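Local coordinates for translation initiation factor eIF-2B (Pyrococcus horikoshii, PDB 1VB5), which probably catalyses the exchange of GDP for GTP on initiation factor 2, at residues L234-L239 against R247-D252; T115-S120 against T141-D146; E4-I9 against L33-E38; E50-V55 against L68-P73. All blocks are in the same frame, centred on the assembly; numbering follows the deposited sequence.

The four contacts fall into two neighbourhoods. Interactions 3 and 4 belong to the helical N-terminal part, their centres about 13 Å apart; they touch where Leu51 of helix 41-58 meets Val6 and Leu35. Interactions 1 and 2 belong to the part built around the mostly parallel sheet, with centres about 14 Å apart, and they touch where Pro145 packs on Asn248 and Leu239. Both of these also reach the second subunit, whereas interactions 3 and 4 meet no other chain of the assembly. Neither pair of contacts touches the other: the nearest atoms of interactions 1 and 4 are about 9 Å apart, those of interactions 2 and 3 about 17 Å.

Interaction 1: residues L234-L239 against R247-D252; sequences LMERDL and RNVLFD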
loop_
_atom_site.group_PDB
_atom_site.type_symbol
_atom_site.label_atom_id
_atom_site.label_comp_id
_atom_site.label_asym_id
_atom_site.label_seq_id
_atom_site.Cartn_x
_atom_site.Cartn_y
_atom_site.Cartn_z
ATOM N N LEU B 234 -5.035 -17.158 5.303
ATOM C CA LEU B 234 -5.022 -15.708 5.496
ATOM C C LEU B 234 -6.453 -15.222 5.715
ATOM O O LEU B 234 -7.275 -15.234 4.794
ATOM C CB LEU B 234 -4.404 -15.020 4.277
ATOM C CG LEU B 234 -2.987 -15.486 3.915
ATOM C CD1 LEU B 234 -2.530 -14.800 2.635
ATOM C CD2 LEU B 234 -2.034 -15.183 5.064
ATOM N N MET B 235 -6.739 -14.800 6.945
ATOM C CA MET B 235 -8.069 -14.333 7.331
ATOM C C MET B 235 -8.536 -13.099 6.557
ATOM O O MET B 235 -7.739 -12.232 6.192
ATOM C CB MET B 235 -8.100 -14.056 8.841
ATOM C CG MET B 235 -9.489 -13.771 9.403
ATOM S SD MET B 235 -9.523 -13.670 11.215
ATOM C CE MET B 235 -9.303 -11.902 11.484
ATOM N N GLU B 236 -9.842 -13.027 6.321
ATOM C CA GLU B 236 -10.438 -11.921 5.583
ATOM C C GLU B 236 -11.710 -11.411 6.276
ATOM O O GLU B 236 -12.422 -12.184 6.921
ATOM C CB GLU B 236 -10.780 -12.393 4.166
ATOM C CG GLU B 236 -11.092 -11.280 3.189
ATOM C CD GLU B 236 -11.542 -11.791 1.827
ATOM O OE1 GLU B 236 -11.031 -12.841 1.377
ATOM O OE2 GLU B 236 -12.400 -11.127 1.204
ATOM N N ARG B 237 -11.977 -10.112 6.154
ATOM C CA ARG B 237 -13.176 -9.496 6.731
ATOM C C ARG B 237 -13.886 -8.743 5.612
ATOM O O ARG B 237 -13.252 -8.321 4.646
ATOM C CB ARG B 237 -12.839 -8.464 7.815
ATOM C CG ARG B 237 -12.136 -8.953 9.063
ATOM C CD ARG B 237 -11.955 -7.759 10.010
ATOM N NE ARG B 237 -10.695 -7.788 10.748
ATOM C CZ ARG B 237 -10.479 -8.509 11.843
ATOM N NH1 ARG B 237 -11.447 -9.269 12.344
ATOM N NH2 ARG B 237 -9.289 -8.472 12.435
ATOM N N ASP B 238 -15.193 -8.557 5.750
ATOM C CA ASP B 238 -15.961 -7.821 4.750
ATOM C C ASP B 238 -15.603 -6.339 4.813
ATOM O O ASP B 238 -15.364 -5.794 5.893
ATOM C CB ASP B 238 -17.458 -8.001 4.999
ATOM C CG ASP B 238 -17.973 -9.337 4.508
ATOM O OD1 ASP B 238 -17.218 -10.329 4.584
ATOM O OD2 ASP B 238 -19.136 -9.399 4.053
ATOM N N LEU B 239 -15.562 -5.692 3.652
ATOM C CA LEU B 239 -15.233 -4.270 3.584
ATOM C C LEU B 239 -16.003 -3.571 2.468
ATOM O O LEU B 239 -16.169 -4.115 1.372
ATOM C CB LEU B 239 -13.726 -4.087 3.367
ATOM C CG LEU B 239 -13.209 -2.666 3.105
ATOM C CD1 LEU B 239 -13.417 -1.792 4.333
ATOM C CD2 LEU B 239 -11.737 -2.724 2.745
ATOM N N ARG B 247 -12.296 -6.352 -1.619
ATOM C CA ARG B 247 -11.682 -7.580 -1.130
ATOM C C ARG B 247 -10.763 -7.119 0.008
ATOM O O ARG B 247 -10.067 -6.106 -0.124
ATOM C CB ARG B 247 -10.868 -8.239 -2.250
ATOM C CG ARG B 247 -10.313 -9.609 -1.916
ATOM C CD ARG B 247 -11.421 -10.648 -1.733
ATOM N NE ARG B 247 -10.869 -11.935 -1.314
ATOM C CZ ARG B 247 -10.289 -12.808 -2.132
ATOM N NH1 ARG B 247 -10.187 -12.543 -3.430
ATOM N NH2 ARG B 247 -9.799 -13.943 -1.651
ATOM N N ASN B 248 -10.762 -7.845 1.122
ATOM C CA ASN B 248 -9.946 -7.441 2.262
ATOM C C ASN B 248 -9.234 -8.589 2.970
ATOM O O ASN B 248 -9.636 -9.004 4.059
ATOM C CB ASN B 248 -10.833 -6.663 3.250
ATOM C CG ASN B 248 -10.089 -6.207 4.498
ATOM O OD1 ASN B 248 -8.939 -5.767 4.439
ATOM N ND2 ASN B 248 -10.762 -6.288 5.638
ATOM N N VAL B 249 -8.185 -9.105 2.337
ATOM C CA VAL B 249 -7.385 -10.182 2.915
ATOM C C VAL B 249 -6.452 -9.443 3.863
ATOM O O VAL B 249 -5.591 -8.670 3.431
ATOM C CB VAL B 249 -6.564 -10.926 1.828
ATOM C CG1 VAL B 249 -5.729 -12.040 2.461
ATOM C CG2 VAL B 249 -7.505 -11.513 0.777
ATOM N N LEU B 250 -6.629 -9.681 5.158
ATOM C CA LEU B 250 -5.857 -8.987 6.182
ATOM C C LEU B 250 -4.399 -9.370 6.379
ATOM O O LEU B 250 -3.617 -8.564 6.882
ATOM C CB LEU B 250 -6.587 -9.097 7.522
ATOM C CG LEU B 250 -7.949 -8.399 7.587
ATOM C CD1 LEU B 250 -8.775 -9.007 8.698
ATOM C CD2 LEU B 250 -7.760 -6.898 7.792
ATOM N N PHE B 251 -4.015 -10.581 5.992
ATOM C CA PHE B 251 -2.631 -10.981 6.193
ATOM C C PHE B 251 -1.923 -11.476 4.949
ATOM O O PHE B 251 -2.542 -11.976 4.009
ATOM C CB PHE B 251 -2.543 -12.037 7.299
ATOM C CG PHE B 251 -3.258 -11.643 8.559
ATOM C CD1 PHE B 251 -4.598 -11.960 8.740
ATOM C CD2 PHE B 251 -2.603 -10.924 9.548
ATOM C CE1 PHE B 251 -5.280 -11.564 9.896
ATOM C CE2 PHE B 251 -3.272 -10.523 10.704
ATOM C CZ PHE B 251 -4.613 -10.844 10.877
ATOM N N ASP B 252 -0.605 -11.323 4.964
ATOM C CA ASP B 252 0.227 -11.730 3.853
ATOM C C ASP B 252 1.387 -12.580 4.316
ATOM O O ASP B 252 1.548 -12.841 5.508
ATOM C CB ASP B 252 0.781 -10.503 3.142
ATOM C CG ASP B 252 1.949 -9.839 3.903
ATOM O OD1 ASP B 252 1.776 -9.411 5.059
ATOM O OD2 ASP B 252 3.050 -9.736 3.326
#
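Glu236 comes to the edge of the Arg247 guanidinium, its OE1 lying in that plane 2.8 Å from NE, in a salt-bridge hydrogen bond that is almost straight (173°). The two segments it links lead into and out of the small hairpin of strands 240-241 and 244-245. They run roughly antiparallel and are joined by a single beta bridge, Glu236 with Val249, whose CA atoms are 4.4 Å apart. From the carboxylate's side Arg247 NE stands above the plane, and the two flat groups are turned 36° against each other. A second, weak bond runs from Arg247 NH2 to Glu236 OE1. The Phe251 ring is also met at its edge, where Met235 CB lies 3.9 Å from CE1. The guanidinium of Arg237 carries the methyl CE of Met235 over one face, offset toward the rim; a bend at the end of the methionine chain (chi3 93°) puts CE there. Obliquely to the same group, Leu250 CD1 packs tightly, 3.1 Å from Arg237 NE.

Beside the bridge Leu250 N donates to Met235 O at 3.0 Å, nearly along the C=O axis. Asn248 ND2 adds a weak bond to Arg237 O, 3.4 Å long.

Arg247 is shared across the dimer, since its NH1 forms a salt bridge with Glu164 of the second subunit. Leu173 of that subunit packs on Leu234. Within the chain, Leu234 lies against the other arm with CD2 3.9 Å from Phe251 CB and with CB 3.7 Å from Val249 CG1.

Interaction 2: residues T115-S120 against T141-D146; sequences THSFSS and TESSPD
At the C-terminal ends of two neighbouring parallel strands, 111-115 and 136-141, His116 and Thr141 join the loops that follow. His116 ND1 and Thr141 OG1 are hydrogen-bonded at 2.7 Å, with the hydroxyl at the ring's edge, near its plane. Thr141 OG1 stands between its own backbone N and carbonyl carbon (chi1 66°), which puts it within reach of both His116 ND1 and Ser143 OG. It bonds the latter at 3.0 Å, making a short chain of imidazole and two hydroxyls. The far side of the imidazole is held as well, His116 NE2 being hydrogen-bonded to Ala198 O.

The strands and helix 120-131 between them form a beta-alpha-beta crossover of the Rossmann-like sheet, and its two strand ends are further tied by one water. That water donates to Ser117 O and to Thr141 O, at 2.9 Å each. Ser143 OG also lies 3.0 Å from Ser117 CA, in a largely buried spot. Ser117 turns its hydroxyl to Glu148 at the start of helix 148-158, while Lys197 of strand 194-197 packs against His116, Ser117 and Ser143. Met171 of helix 171-175 touches both His116 and Thr141.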
loop_
_atom_site.group_PDB
_atom_site.type_symbol
_atom_site.label_atom_id
_atom_site.label_comp_id
_atom_site.label_asym_id
_atom_site.label_seq_id
_atom_site.Cartn_x
_atom_site.Cartn_y
_atom_site.Cartn_z
ATOM N N THR B 115 8.070 1.153 9.837
ATOM C CA THR B 115 7.303 -0.010 10.242
ATOM C C THR B 115 5.938 0.032 9.568
ATOM O O THR B 115 5.597 1.015 8.907
ATOM C CB THR B 115 7.139 -0.059 11.796
ATOM O OG1 THR B 115 6.572 -1.321 12.181
ATOM C CG2 THR B 115 6.245 1.075 12.284
ATOM N N HIS B 116 5.162 -1.033 9.743
ATOM C CA HIS B 116 3.845 -1.149 9.123
ATOM C C HIS B 116 2.885 -1.782 10.126
ATOM O O HIS B 116 3.286 -2.630 10.921
ATOM C CB HIS B 116 3.967 -2.008 7.850
ATOM C CG HIS B 116 2.662 -2.317 7.179
ATOM N ND1 HIS B 116 1.777 -1.340 6.781
ATOM C CD2 HIS B 116 2.104 -3.498 6.822
ATOM C CE1 HIS B 116 0.728 -1.905 6.209
ATOM N NE2 HIS B 116 0.902 -3.213 6.219
ATOM N N SER B 117 1.630 -1.345 10.097
ATOM C CA SER B 117 0.595 -1.845 10.996
ATOM C C SER B 117 0.933 -1.587 12.473
ATOM O O SER B 117 1.788 -0.758 12.785
ATOM C CB SER B 117 0.382 -3.340 10.759
ATOM O OG SER B 117 -0.769 -3.800 11.440
ATOM N N PHE B 118 0.253 -2.294 13.374
ATOM C CA PHE B 118 0.483 -2.137 14.807
ATOM C C PHE B 118 0.920 -3.438 15.465
ATOM O O PHE B 118 0.311 -4.488 15.265
ATOM C CB PHE B 118 -0.779 -1.632 15.519
ATOM C CG PHE B 118 -0.625 -1.532 17.024
ATOM C CD1 PHE B 118 0.153 -0.529 17.592
ATOM C CD2 PHE B 118 -1.213 -2.480 17.863
ATOM C CE1 PHE B 118 0.353 -0.466 18.975
ATOM C CE2 PHE B 118 -1.023 -2.432 19.250
ATOM C CZ PHE B 118 -0.235 -1.421 19.808
ATOM N N SER B 119 1.984 -3.350 16.253
ATOM C CA SER B 119 2.528 -4.489 16.977
ATOM C C SER B 119 2.987 -3.997 18.343
ATOM O O SER B 119 3.901 -3.174 18.423
ATOM C CB SER B 119 3.720 -5.073 16.222
ATOM O OG SER B 119 4.494 -5.906 17.067
ATOM N N SER B 120 2.361 -4.486 19.411
ATOM C CA SER B 120 2.741 -4.061 20.753
ATOM C C SER B 120 4.205 -4.388 21.027
ATOM O O SER B 120 4.873 -3.691 21.785
ATOM C CB SER B 120 1.835 -4.719 21.808
ATOM O OG SER B 120 1.673 -6.103 21.556
ATOM N N THR B 141 2.943 3.455 8.728
ATOM C CA THR B 141 1.801 3.535 7.831
ATOM C C THR B 141 0.503 3.594 8.614
ATOM O O THR B 141 0.419 3.067 9.720
ATOM C CB THR B 141 1.728 2.305 6.906
ATOM O OG1 THR B 141 1.466 1.134 7.694
ATOM C CG2 THR B 141 3.026 2.121 6.164
ATOM N N GLU B 142 -0.510 4.233 8.031
ATOM C CA GLU B 142 -1.812 4.334 8.675
ATOM C C GLU B 142 -2.435 2.936 8.739
ATOM O O GLU B 142 -3.210 2.637 9.653
ATOM C CB GLU B 142 -2.715 5.293 7.895
ATOM C CG GLU B 142 -3.002 4.871 6.471
ATOM C CD GLU B 142 -3.668 5.979 5.656
ATOM O OE1 GLU B 142 -3.997 5.739 4.472
ATOM O OE2 GLU B 142 -3.861 7.088 6.200
ATOM N N SER B 143 -2.090 2.101 7.755
ATOM C CA SER B 143 -2.543 0.708 7.659
ATOM C C SER B 143 -4.018 0.475 7.342
ATOM O O SER B 143 -4.814 0.173 8.238
ATOM C CB SER B 143 -2.203 -0.051 8.948
ATOM O OG SER B 143 -0.843 0.126 9.302
ATOM N N SER B 144 -4.374 0.584 6.066
ATOM C CA SER B 144 -5.755 0.365 5.643
ATOM C C SER B 144 -6.141 -1.090 5.896
ATOM O O SER B 144 -5.293 -1.978 5.850
ATOM C CB SER B 144 -5.904 0.679 4.152
ATOM O OG SER B 144 -5.543 2.021 3.888
ATOM N N PRO B 145 -7.437 -1.360 6.111
ATOM C CA PRO B 145 -8.545 -0.401 6.130
ATOM C C PRO B 145 -8.980 0.064 7.522
ATOM O O PRO B 145 -9.785 0.984 7.637
ATOM C CB PRO B 145 -9.651 -1.174 5.440
ATOM C CG PRO B 145 -9.477 -2.531 6.053
ATOM C CD PRO B 145 -7.954 -2.738 6.019
ATOM N N ASP B 146 -8.455 -0.568 8.571
ATOM C CA ASP B 146 -8.843 -0.217 9.941
ATOM C C ASP B 146 -7.968 0.843 10.594
ATOM O O ASP B 146 -8.271 1.322 11.682
ATOM C CB ASP B 146 -8.859 -1.472 10.810
ATOM C CG ASP B 146 -9.828 -2.510 10.295
ATOM O OD1 ASP B 146 -11.035 -2.193 10.219
ATOM O OD2 ASP B 146 -9.383 -3.632 9.957
HETATM O O HOH W 1 2.398 1.464 11.065
#

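Interaction 3: residues E4-I9 against L33-E38; sequences ERVLEI and LTLAEE
Helix segments 4-9 and 33-38 run almost antiparallel, Val6 facing Thr34, with axes 9.1 Å apart at closest approach and N-to-C directions 165° apart. They belong to the first two helices of the chain, 4-14 and 21-38, which pair as a helical hairpin in the N-terminal part of the protein. Thr34 fills the middle of the interface. Its CG2, anti to the backbone N, reaches Arg5 CB at 3.4 Å and Val6 CG2 at 3.6 Å. Its hydroxyl turns back to Glu30 O of its own helix, so that OG1 shows Ile9 CD1 a polar atom already bonded. Val6 and Ile9 each lie alongside Thr34, pointing the opposite way to it.

At one border Arg5 and Glu38 cross at about a right angle, yet their flat ends are nearly parallel, 8° apart. Glu38 OE2 lies over a face of the guanidinium, and OE1 is 3.8 Å from Arg5 NH1. This is a long salt bridge of charges only, with no N-H aimed at the oxygen. An alanine in place of Glu38 would probably leave Arg5 without this opposite charge and its guanidinium freer to turn.

Helix 41-58 adds Leu51, which packs against Val6 and Leu35. Between those two residues themselves, Val6 CG2 comes to 4.3 Å from Leu35 CD1.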
loop_
_atom_site.group_PDB
_atom_site.type_symbol
_atom_site.label_atom_id
_atom_site.label_comp_id
_atom_site.label_asym_id
_atom_site.label_seq_id
_atom_site.Cartn_x
_atom_site.Cartn_y
_atom_site.Cartn_z
ATOM N N GLU B 4 -21.460 -18.873 28.882
ATOM C CA GLU B 4 -21.764 -17.607 28.231
ATOM C C GLU B 4 -20.588 -16.641 28.338
ATOM O O GLU B 4 -20.274 -15.927 27.383
ATOM C CB GLU B 4 -23.020 -16.984 28.852
ATOM C CG GLU B 4 -23.459 -15.674 28.208
ATOM C CD GLU B 4 -23.530 -15.754 26.690
ATOM O OE1 GLU B 4 -24.141 -16.711 26.164
ATOM O OE2 GLU B 4 -22.977 -14.853 26.023
ATOM N N ARG B 5 -19.937 -16.619 29.497
ATOM C CA ARG B 5 -18.794 -15.737 29.698
ATOM C C ARG B 5 -17.701 -16.034 28.675
ATOM O O ARG B 5 -17.098 -15.118 28.115
ATOM C CB ARG B 5 -18.227 -15.901 31.109
ATOM C CG ARG B 5 -19.052 -15.258 32.213
ATOM C CD ARG B 5 -18.393 -15.500 33.568
ATOM N NE ARG B 5 -19.053 -14.789 34.661
ATOM C CZ ARG B 5 -20.326 -14.952 35.010
ATOM N NH1 ARG B 5 -21.100 -15.807 34.350
ATOM N NH2 ARG B 5 -20.827 -14.261 36.028
ATOM N N VAL B 6 -17.450 -17.318 28.435
ATOM C CA VAL B 6 -16.430 -17.729 27.477
ATOM C C VAL B 6 -16.831 -17.320 26.062
ATOM O O VAL B 6 -16.040 -16.716 25.336
ATOM C CB VAL B 6 -16.203 -19.261 27.514
ATOM C CG1 VAL B 6 -15.212 -19.670 26.429
ATOM C CG2 VAL B 6 -15.681 -19.674 28.883
ATOM N N LEU B 7 -18.062 -17.650 25.679
ATOM C CA LEU B 7 -18.565 -17.310 24.354
ATOM C C LEU B 7 -18.522 -15.807 24.097
ATOM O O LEU B 7 -18.376 -15.373 22.955
ATOM C CB LEU B 7 -20.000 -17.811 24.180
ATOM C CG LEU B 7 -20.186 -19.322 24.050
ATOM C CD1 LEU B 7 -21.665 -19.640 23.880
ATOM C CD2 LEU B 7 -19.396 -19.838 22.860
ATOM N N GLU B 8 -18.651 -15.013 25.157
ATOM C CA GLU B 8 -18.623 -13.566 25.001
ATOM C C GLU B 8 -17.201 -13.072 24.764
ATOM O O GLU B 8 -16.990 -12.096 24.043
ATOM C CB GLU B 8 -19.215 -12.874 26.231
ATOM C CG GLU B 8 -19.425 -11.375 26.032
ATOM C CD GLU B 8 -20.219 -11.061 24.766
ATOM O OE1 GLU B 8 -21.373 -11.535 24.647
ATOM O OE2 GLU B 8 -19.688 -10.341 23.888
ATOM N N ILE B 9 -16.226 -13.737 25.377
ATOM C CA ILE B 9 -14.837 -13.348 25.192
ATOM C C ILE B 9 -14.443 -13.718 23.765
ATOM O O ILE B 9 -13.682 -13.000 23.116
ATOM C CB ILE B 9 -13.896 -14.067 26.189
ATOM C CG1 ILE B 9 -14.292 -13.720 27.628
ATOM C CG2 ILE B 9 -12.452 -13.644 25.938
ATOM C CD1 ILE B 9 -13.469 -14.435 28.689
ATOM N N LEU B 33 -9.224 -19.275 31.639
ATOM C CA LEU B 33 -9.324 -18.950 33.062
ATOM C C LEU B 33 -10.791 -18.873 33.459
ATOM O O LEU B 33 -11.163 -19.215 34.583
ATOM C CB LEU B 33 -8.646 -17.611 33.364
ATOM C CG LEU B 33 -7.120 -17.614 33.426
ATOM C CD1 LEU B 33 -6.610 -16.188 33.575
ATOM C CD2 LEU B 33 -6.662 -18.471 34.597
ATOM N N THR B 34 -11.615 -18.414 32.522
ATOM C CA THR B 34 -13.050 -18.287 32.729
ATOM C C THR B 34 -13.686 -19.673 32.752
ATOM O O THR B 34 -14.551 -19.959 33.577
ATOM C CB THR B 34 -13.693 -17.450 31.599
ATOM O OG1 THR B 34 -13.224 -16.099 31.684
ATOM C CG2 THR B 34 -15.213 -17.470 31.706
ATOM N N LEU B 35 -13.248 -20.527 31.837
ATOM C CA LEU B 35 -13.759 -21.886 31.743
ATOM C C LEU B 35 -13.588 -22.614 33.081
ATOM O O LEU B 35 -14.450 -23.394 33.492
ATOM C CB LEU B 35 -13.003 -22.636 30.646
ATOM C CG LEU B 35 -13.533 -24.003 30.218
ATOM C CD1 LEU B 35 -14.876 -23.831 29.533
ATOM C CD2 LEU B 35 -12.540 -24.661 29.274
ATOM N N ALA B 36 -12.474 -22.343 33.757
ATOM C CA ALA B 36 -12.159 -22.968 35.040
ATOM C C ALA B 36 -13.059 -22.522 36.195
ATOM O O ALA B 36 -13.068 -23.153 37.254
ATOM C CB ALA B 36 -10.698 -22.703 35.396
ATOM N N GLU B 37 -13.810 -21.442 36.000
ATOM C CA GLU B 37 -14.695 -20.934 37.045
ATOM C C GLU B 37 -16.155 -21.303 36.809
ATOM O O GLU B 37 -16.979 -21.181 37.713
ATOM C CB GLU B 37 -14.613 -19.410 37.129
ATOM C CG GLU B 37 -13.217 -18.835 37.218
ATOM C CD GLU B 37 -13.233 -17.317 37.230
ATOM O OE1 GLU B 37 -13.916 -16.723 36.365
ATOM O OE2 GLU B 37 -12.561 -16.717 38.097
ATOM N N GLU B 38 -16.478 -21.752 35.601
ATOM C CA GLU B 38 -17.861 -22.080 35.271
ATOM C C GLU B 38 -18.222 -23.556 35.196
ATOM O O GLU B 38 -19.381 -23.916 35.401
ATOM C CB GLU B 38 -18.242 -21.422 33.943
ATOM C CG GLU B 38 -18.020 -19.923 33.899
ATOM C CD GLU B 38 -18.791 -19.187 34.972
ATOM O OE1 GLU B 38 -20.027 -19.356 35.037
ATOM O OE2 GLU B 38 -18.162 -18.436 35.749
#

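Interaction 4: residues E50-V55 against L68-P73; sequences ELREEV and LARFIP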
loop_
_atom_site.group_PDB
_atom_site.type_symbol
_atom_site.label_atom_id
_atom_site.label_comp_id
_atom_site.label_asym_id
_atom_site.label_seq_id
_atom_site.Cartn_x
_atom_site.Cartn_y
_atom_site.Cartn_z
ATOM N N GLU B 50 -12.896 -28.286 23.093
ATOM C CA GLU B 50 -13.711 -27.413 22.266
ATOM C C GLU B 50 -13.153 -25.993 22.233
ATOM O O GLU B 50 -13.122 -25.363 21.177
ATOM C CB GLU B 50 -15.157 -27.397 22.777
ATOM C CG GLU B 50 -16.107 -26.580 21.908
ATOM C CD GLU B 50 -17.567 -26.769 22.288
ATOM O OE1 GLU B 50 -17.939 -26.430 23.432
ATOM O OE2 GLU B 50 -18.345 -27.258 21.437
ATOM N N LEU B 51 -12.716 -25.490 23.385
ATOM C CA LEU B 51 -12.165 -24.141 23.445
ATOM C C LEU B 51 -10.855 -24.077 22.661
ATOM O O LEU B 51 -10.547 -23.061 22.040
ATOM C CB LEU B 51 -11.938 -23.709 24.897
ATOM C CG LEU B 51 -11.479 -22.257 25.071
ATOM C CD1 LEU B 51 -12.441 -21.324 24.345
ATOM C CD2 LEU B 51 -11.410 -21.905 26.550
ATOM N N ARG B 52 -10.085 -25.161 22.695
ATOM C CA ARG B 52 -8.828 -25.227 21.957
ATOM C C ARG B 52 -9.105 -24.893 20.494
ATOM O O ARG B 52 -8.374 -24.127 19.862
ATOM C CB ARG B 52 -8.236 -26.636 22.024
ATOM C CG ARG B 52 -7.226 -26.873 23.128
ATOM C CD ARG B 52 -6.624 -28.262 22.984
ATOM N NE ARG B 52 -5.494 -28.469 23.884
ATOM C CZ ARG B 52 -4.746 -29.568 23.904
ATOM N NH1 ARG B 52 -5.004 -30.567 23.071
ATOM N NH2 ARG B 52 -3.739 -29.669 24.763
ATOM N N GLU B 53 -10.176 -25.480 19.971
ATOM C CA GLU B 53 -10.566 -25.288 18.583
ATOM C C GLU B 53 -11.141 -23.903 18.302
ATOM O O GLU B 53 -10.758 -23.258 17.328
ATOM C CB GLU B 53 -11.572 -26.367 18.191
ATOM C CG GLU B 53 -11.820 -26.477 16.705
ATOM C CD GLU B 53 -12.396 -27.825 16.322
ATOM O OE1 GLU B 53 -12.713 -28.022 15.127
ATOM O OE2 GLU B 53 -12.524 -28.690 17.217
ATOM N N GLU B 54 -12.048 -23.441 19.156
ATOM C CA GLU B 54 -12.662 -22.130 18.975
ATOM C C GLU B 54 -11.649 -20.992 19.060
ATOM O O GLU B 54 -11.751 -20.010 18.328
ATOM C CB GLU B 54 -13.762 -21.911 20.019
ATOM C CG GLU B 54 -14.905 -22.906 19.927
ATOM C CD GLU B 54 -15.513 -22.964 18.538
ATOM O OE1 GLU B 54 -15.973 -21.913 18.043
ATOM O OE2 GLU B 54 -15.529 -24.063 17.942
ATOM N N VAL B 55 -10.680 -21.123 19.959
ATOM C CA VAL B 55 -9.656 -20.100 20.133
ATOM C C VAL B 55 -8.812 -19.952 18.870
ATOM O O VAL B 55 -8.495 -18.843 18.453
ATOM C CB VAL B 55 -8.733 -20.439 21.323
ATOM C CG1 VAL B 55 -7.605 -19.431 21.413
ATOM C CG2 VAL B 55 -9.535 -20.429 22.614
ATOM N N LEU B 68 -1.107 -21.300 22.312
ATOM C CA LEU B 68 -1.813 -21.160 23.580
ATOM C C LEU B 68 -2.626 -22.433 23.793
ATOM O O LEU B 68 -2.612 -23.019 24.878
ATOM C CB LEU B 68 -2.757 -19.951 23.549
ATOM C CG LEU B 68 -3.883 -19.936 24.599
ATOM C CD1 LEU B 68 -3.300 -19.870 26.003
ATOM C CD2 LEU B 68 -4.799 -18.751 24.351
ATOM N N ALA B 69 -3.311 -22.862 22.736
ATOM C CA ALA B 69 -4.149 -24.056 22.773
ATOM C C ALA B 69 -3.394 -25.329 23.146
ATOM O O ALA B 69 -3.908 -26.156 23.897
ATOM C CB ALA B 69 -4.847 -24.240 21.432
ATOM N N ARG B 70 -2.185 -25.498 22.618
ATOM C CA ARG B 70 -1.392 -26.684 22.928
ATOM C C ARG B 70 -0.765 -26.591 24.314
ATOM O O ARG B 70 -0.384 -27.605 24.895
ATOM C CB ARG B 70 -0.275 -26.887 21.898
ATOM C CG ARG B 70 -0.750 -27.090 20.469
ATOM C CD ARG B 70 -1.826 -28.157 20.373
ATOM N NE ARG B 70 -2.112 -28.497 18.982
ATOM C CZ ARG B 70 -3.232 -29.079 18.568
ATOM N NH1 ARG B 70 -4.187 -29.386 19.438
ATOM N NH2 ARG B 70 -3.395 -29.356 17.281
ATOM N N PHE B 71 -0.651 -25.375 24.833
ATOM C CA PHE B 71 -0.067 -25.162 26.150
ATOM C C PHE B 71 -1.040 -25.586 27.249
ATOM O O PHE B 71 -0.631 -26.118 28.282
ATOM C CB PHE B 71 0.299 -23.692 26.336
ATOM C CG PHE B 71 1.153 -23.432 27.543
ATOM C CD1 PHE B 71 2.508 -23.751 27.533
ATOM C CD2 PHE B 71 0.600 -22.888 28.699
ATOM C CE1 PHE B 71 3.304 -23.532 28.663
ATOM C CE2 PHE B 71 1.387 -22.666 29.833
ATOM C CZ PHE B 71 2.740 -22.988 29.814
ATOM N N ILE B 72 -2.326 -25.337 27.024
ATOM C CA ILE B 72 -3.352 -25.703 27.994
ATOM C C ILE B 72 -3.617 -27.199 27.881
ATOM O O ILE B 72 -4.061 -27.687 26.847
ATOM C CB ILE B 72 -4.665 -24.910 27.756
ATOM C CG1 ILE B 72 -4.552 -23.508 28.364
ATOM C CG2 ILE B 72 -5.838 -25.621 28.422
ATOM C CD1 ILE B 72 -3.307 -22.758 27.997
ATOM N N PRO B 73 -3.338 -27.951 28.956
ATOM C CA PRO B 73 -3.546 -29.400 28.963
ATOM C C PRO B 73 -5.005 -29.814 29.033
ATOM O O PRO B 73 -5.837 -29.100 29.592
ATOM C CB PRO B 73 -2.778 -29.843 30.202
ATOM C CG PRO B 73 -3.034 -28.707 31.145
ATOM C CD PRO B 73 -2.805 -27.493 30.253
#
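Arg52 reaches over to the C-terminal end of helix 63-71 and grips the carbonyl of Ala69 in the last turn and that of Ile72 just past the helix end. Its NH2 donates to Ile72 O at 2.9 Å, the oxygen 16° out of the guanidinium plane. Arg52 NE bonds Ala69 O weakly, at 2.8 Å and strongly bent. A second weak bond from NE goes to Ile72 O. A positive group here would probably be favoured by the dipole of the helix end, where Ile72 is the first residue to leave helical geometry.

The chain is extended from CG to NE and runs past Ala69, whose CB is 3.9 Å from Arg52 CG. Arg52 NH1 also comes to the edge of the Arg70 guanidinium, 3.9 Å from its NH1, like charges with planes nearly perpendicular. A leucine in place of Arg52 would probably leave Ile72 O and Ala69 O without these donors.

Further along, Val55 CG1 touches Leu68 CD2 at 4.1 Å, the two side chains crossing at about a right angle. Around this pairing of helices 41-58 and 63-71, helix 21-38 lays Phe32 on Val55 and Ile72, while helix 78-106 brings Phe88 onto Leu68 and Leu81 onto Ile72.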